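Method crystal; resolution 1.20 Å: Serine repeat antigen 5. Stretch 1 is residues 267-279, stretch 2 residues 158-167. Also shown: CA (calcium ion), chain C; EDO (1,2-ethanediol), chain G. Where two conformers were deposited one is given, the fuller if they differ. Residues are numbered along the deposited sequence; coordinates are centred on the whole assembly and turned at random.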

# COMPACT_ATOMS: atom_id res chain seq x y z
N HIS A 267 -23.69 1.59 -3.53
CA HIS A 267 -23.54 2.90 -2.92
C HIS A 267 -22.07 3.24 -2.67
O HIS A 267 -21.68 4.40 -2.74
CB HIS A 267 -24.32 2.95 -1.60
CG HIS A 267 -25.79 2.71 -1.76
ND1 HIS A 267 -26.46 2.96 -2.94
CD2 HIS A 267 -26.72 2.25 -0.89
CE1 HIS A 267 -27.74 2.66 -2.79
NE2 HIS A 267 -27.92 2.22 -1.56
N PHE A 268 -21.25 2.23 -2.41
CA PHE A 268 -19.85 2.43 -2.05
C PHE A 268 -18.95 1.61 -2.95
O PHE A 268 -19.24 0.45 -3.24
CB PHE A 268 -19.63 1.96 -0.62
CG PHE A 268 -20.54 2.61 0.37
CD1 PHE A 268 -21.51 1.88 1.06
CD2 PHE A 268 -20.42 3.96 0.63
CE1 PHE A 268 -22.34 2.49 1.98
CE2 PHE A 268 -21.25 4.58 1.55
CZ PHE A 268 -22.22 3.84 2.22
N ASN A 269 -17.84 2.21 -3.36
CA ASN A 269 -16.83 1.50 -4.13
C ASN A 269 -16.04 0.56 -3.22
O ASN A 269 -15.83 0.84 -2.04
CB ASN A 269 -15.87 2.48 -4.79
CG ASN A 269 -15.06 1.85 -5.91
OD1 ASN A 269 -13.95 1.33 -5.71
ND2 ASN A 269 -15.61 1.88 -7.10
N PHE A 270 -15.57 -0.55 -3.80
CA PHE A 270 -14.71 -1.48 -3.07
C PHE A 270 -13.45 -0.80 -2.50
O PHE A 270 -13.02 -1.12 -1.38
CB PHE A 270 -14.33 -2.65 -3.99
CG PHE A 270 -13.33 -3.58 -3.38
CD1 PHE A 270 -13.72 -4.55 -2.48
CD2 PHE A 270 -11.99 -3.48 -3.70
CE1 PHE A 270 -12.78 -5.39 -1.91
CE2 PHE A 270 -11.05 -4.31 -3.13
CZ PHE A 270 -11.44 -5.27 -2.23
N ILE A 271 -12.88 0.15 -3.22
CA ILE A 271 -11.76 0.93 -2.72
C ILE A 271 -12.34 2.11 -1.94
O ILE A 271 -12.95 3.01 -2.52
CB ILE A 271 -10.85 1.43 -3.85
CG1 ILE A 271 -10.29 0.26 -4.68
CG2 ILE A 271 -9.77 2.32 -3.28
CD1 ILE A 271 -9.43 -0.72 -3.93
N HIS A 272 -12.16 2.12 -0.63
CA HIS A 272 -12.67 3.21 0.20
C HIS A 272 -11.89 4.49 -0.03
O HIS A 272 -12.47 5.59 -0.14
CB HIS A 272 -12.60 2.78 1.67
CG HIS A 272 -13.05 3.84 2.61
ND1 HIS A 272 -12.20 4.83 3.07
CD2 HIS A 272 -14.27 4.11 3.13
CE1 HIS A 272 -12.89 5.66 3.83
NE2 HIS A 272 -14.15 5.24 3.89
N SER A 273 -10.57 4.39 -0.06
CA SER A 273 -9.70 5.54 -0.08
C SER A 273 -8.31 5.08 -0.48
O SER A 273 -7.97 3.90 -0.39
CB SER A 273 -9.69 6.24 1.29
OG SER A 273 -9.47 5.34 2.35
N VAL A 274 -7.52 6.05 -0.92
CA VAL A 274 -6.11 5.83 -1.20
C VAL A 274 -5.28 6.90 -0.52
O VAL A 274 -5.74 8.03 -0.31
CB VAL A 274 -5.82 5.79 -2.72
CG1 VAL A 274 -6.53 4.61 -3.41
CG2 VAL A 274 -6.19 7.06 -3.42
N VAL A 275 -4.03 6.55 -0.23
CA VAL A 275 -3.05 7.44 0.39
C VAL A 275 -1.75 7.35 -0.39
O VAL A 275 -1.30 6.25 -0.76
CB VAL A 275 -2.83 7.11 1.88
CG1 VAL A 275 -1.81 8.04 2.51
CG2 VAL A 275 -4.12 7.16 2.64
N ILE A 276 -1.13 8.50 -0.62
CA ILE A 276 0.21 8.60 -1.18
C ILE A 276 1.10 9.38 -0.22
O ILE A 276 0.63 10.26 0.51
CB ILE A 276 0.26 9.23 -2.59
CG1 ILE A 276 -0.20 10.66 -2.58
CG2 ILE A 276 -0.60 8.43 -3.55
CD1 ILE A 276 0.07 11.39 -3.88
N PHE A 277 2.37 8.99 -0.17
CA PHE A 277 3.37 9.67 0.63
C PHE A 277 4.14 10.65 -0.24
O PHE A 277 4.53 10.33 -1.37
CB PHE A 277 4.32 8.67 1.25
CG PHE A 277 3.72 7.81 2.35
CD1 PHE A 277 2.56 8.16 3.03
CD2 PHE A 277 4.37 6.64 2.73
CE1 PHE A 277 2.07 7.36 4.04
CE2 PHE A 277 3.87 5.84 3.76
CZ PHE A 277 2.74 6.21 4.41
N ASN A 278 4.37 11.84 0.30
CA ASN A 278 5.10 12.90 -0.39
C ASN A 278 6.49 12.98 0.21
O ASN A 278 6.67 13.53 1.30
CB ASN A 278 4.33 14.20 -0.24
CG ASN A 278 2.90 14.08 -0.76
OD1 ASN A 278 2.67 13.56 -1.84
ND2 ASN A 278 1.95 14.55 0.03
N VAL A 279 7.48 12.41 -0.48
CA VAL A 279 8.83 12.31 0.05
C VAL A 279 9.85 12.81 -0.97
O VAL A 279 9.63 12.75 -2.18
CB VAL A 279 9.17 10.88 0.49
CG1 VAL A 279 8.15 10.38 1.51
CG2 VAL A 279 9.21 9.97 -0.72
CA CA C . -18.24 6.49 4.61
C1 EDO G . -0.76 14.77 10.70
O1 EDO G . -0.99 13.51 10.18
C2 EDO G . -0.92 15.64 9.50
O2 EDO G . 0.36 16.24 9.27
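Stretch 2 (158-167) KGYTAYESER

Just past the paired strands of these two segments of serine repeat antigen 5, Glu166 binds a calcium ion with both carboxylate oxygens, OE1 at 2.4 Å and OE2 at 2.6 Å from the metal, while Glu166 OE1 also lies 3.4 Å from Phe268 CE2. A water on the same ion lies 2.9 Å from His272 NE2, linking the metal site back to the first stretch.

The rest exemplifies the register of an antiparallel ladder. Residues 160-164 are extended and run against 273-277 at 166°, the axes approaching to 4.7 Å. Hydrogen-bonded and non-hydrogen-bonded pairs alternate. In the former each residue both gives and accepts a backbone bond: Val274 N to Tyr163 O and Tyr163 N to Val274 O are both 2.9 Å; Ile276 N to Thr161 O is 2.9 Å and Thr161 N to Ile276 O 3.0 Å. The CA atoms of these pairs stand 5.4 Å apart; between them Val275 and Ala162 draw their CA atoms to 4.4 Å, and Val275 CG1 packs 4.0 Å from Tyr160 CB on the same face.

Beyond the strands, Asn278 N donates to Gly159 O at 2.9 Å, while Asn278 ND2 reaches back to Thr161 OG1 at 3.1 Å. Gly159 adopts a positive phi that calls for glycine. At the other end, where 165-167 take helical phi/psi angles without the regular helical bonds, Ser165 N bonds His272 O at 2.9 Å and Ser165 OG bonds Ile271 O at 2.7 Å.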

# COMPACT_ATOMS: atom_id res chain seq x y z
N LYS A 158 1.09 17.99 4.70
CA LYS A 158 0.94 17.06 5.81
C LYS A 158 1.94 15.91 5.73
O LYS A 158 2.19 15.25 6.74
CB LYS A 158 -0.47 16.44 5.85
CG LYS A 158 -1.64 17.32 6.39
CD LYS A 158 -2.87 16.41 6.66
CE LYS A 158 -4.04 17.08 7.39
NZ LYS A 158 -5.18 16.14 7.71
N GLY A 159 2.52 15.67 4.54
CA GLY A 159 3.41 14.56 4.28
C GLY A 159 2.74 13.43 3.52
O GLY A 159 3.42 12.58 2.94
N TYR A 160 1.41 13.42 3.53
CA TYR A 160 0.61 12.45 2.79
C TYR A 160 -0.52 13.21 2.14
O TYR A 160 -0.89 14.31 2.57
CB TYR A 160 0.04 11.36 3.73
CG TYR A 160 -1.03 11.85 4.69
CD1 TYR A 160 -2.37 11.79 4.35
CD2 TYR A 160 -0.70 12.37 5.94
CE1 TYR A 160 -3.35 12.25 5.21
CE2 TYR A 160 -1.68 12.84 6.81
CZ TYR A 160 -3.01 12.76 6.45
OH TYR A 160 -4.01 13.20 7.29
N THR A 161 -1.10 12.59 1.12
CA THR A 161 -2.33 13.06 0.49
C THR A 161 -3.28 11.88 0.40
O THR A 161 -2.86 10.79 -0.01
CB THR A 161 -2.03 13.62 -0.90
OG1 THR A 161 -1.02 14.65 -0.79
CG2 THR A 161 -3.28 14.20 -1.51
N ALA A 162 -4.53 12.08 0.81
CA ALA A 162 -5.53 11.03 0.82
C ALA A 162 -6.73 11.43 -0.02
O ALA A 162 -7.13 12.60 -0.03
CB ALA A 162 -6.01 10.72 2.24
N TYR A 163 -7.31 10.47 -0.74
CA TYR A 163 -8.50 10.66 -1.57
C TYR A 163 -9.51 9.57 -1.21
O TYR A 163 -9.13 8.41 -1.06
CB TYR A 163 -8.15 10.54 -3.05
CG TYR A 163 -7.07 11.47 -3.54
CD1 TYR A 163 -5.74 11.09 -3.54
CD2 TYR A 163 -7.39 12.73 -4.02
CE1 TYR A 163 -4.75 11.93 -3.99
CE2 TYR A 163 -6.39 13.59 -4.47
CZ TYR A 163 -5.06 13.17 -4.45
OH TYR A 163 -4.05 13.99 -4.91
N GLU A 164 -10.78 9.94 -1.12
CA GLU A 164 -11.85 9.02 -0.75
C GLU A 164 -12.78 8.80 -1.93
O GLU A 164 -13.23 9.77 -2.55
CB GLU A 164 -12.67 9.53 0.43
CG GLU A 164 -11.86 9.64 1.70
CD GLU A 164 -11.04 10.90 1.77
OE1 GLU A 164 -11.61 11.97 1.47
OE2 GLU A 164 -9.84 10.83 2.16
N SER A 165 -13.10 7.54 -2.23
CA SER A 165 -14.00 7.29 -3.35
C SER A 165 -15.38 7.91 -3.13
O SER A 165 -16.03 8.32 -4.10
CB SER A 165 -14.10 5.78 -3.59
OG SER A 165 -14.64 5.12 -2.46
N GLU A 166 -15.86 7.98 -1.89
CA GLU A 166 -17.16 8.60 -1.63
C GLU A 166 -17.16 10.06 -2.05
O GLU A 166 -18.19 10.55 -2.53
CB GLU A 166 -17.52 8.46 -0.15
CG GLU A 166 -18.12 7.09 0.28
CD GLU A 166 -18.02 6.78 1.80
OE1 GLU A 166 -19.06 6.96 2.46
OE2 GLU A 166 -17.07 6.22 2.34
N ARG A 167 -16.04 10.76 -1.90
CA ARG A 167 -15.98 12.15 -2.33
C ARG A 167 -15.89 12.29 -3.84
O ARG A 167 -16.16 13.35 -4.38
CB ARG A 167 -14.81 12.87 -1.65
CG ARG A 167 -14.89 12.91 -0.10
CD ARG A 167 -16.02 13.81 0.43
O HOH W 1 3.01 16.72 1.98
O HOH W 2 -17.21 4.59 -1.92
O HOH W 3 -14.82 6.80 0.72
O HOH W 4 -15.99 7.12 5.06
O HOH W 5 -19.08 8.67 4.88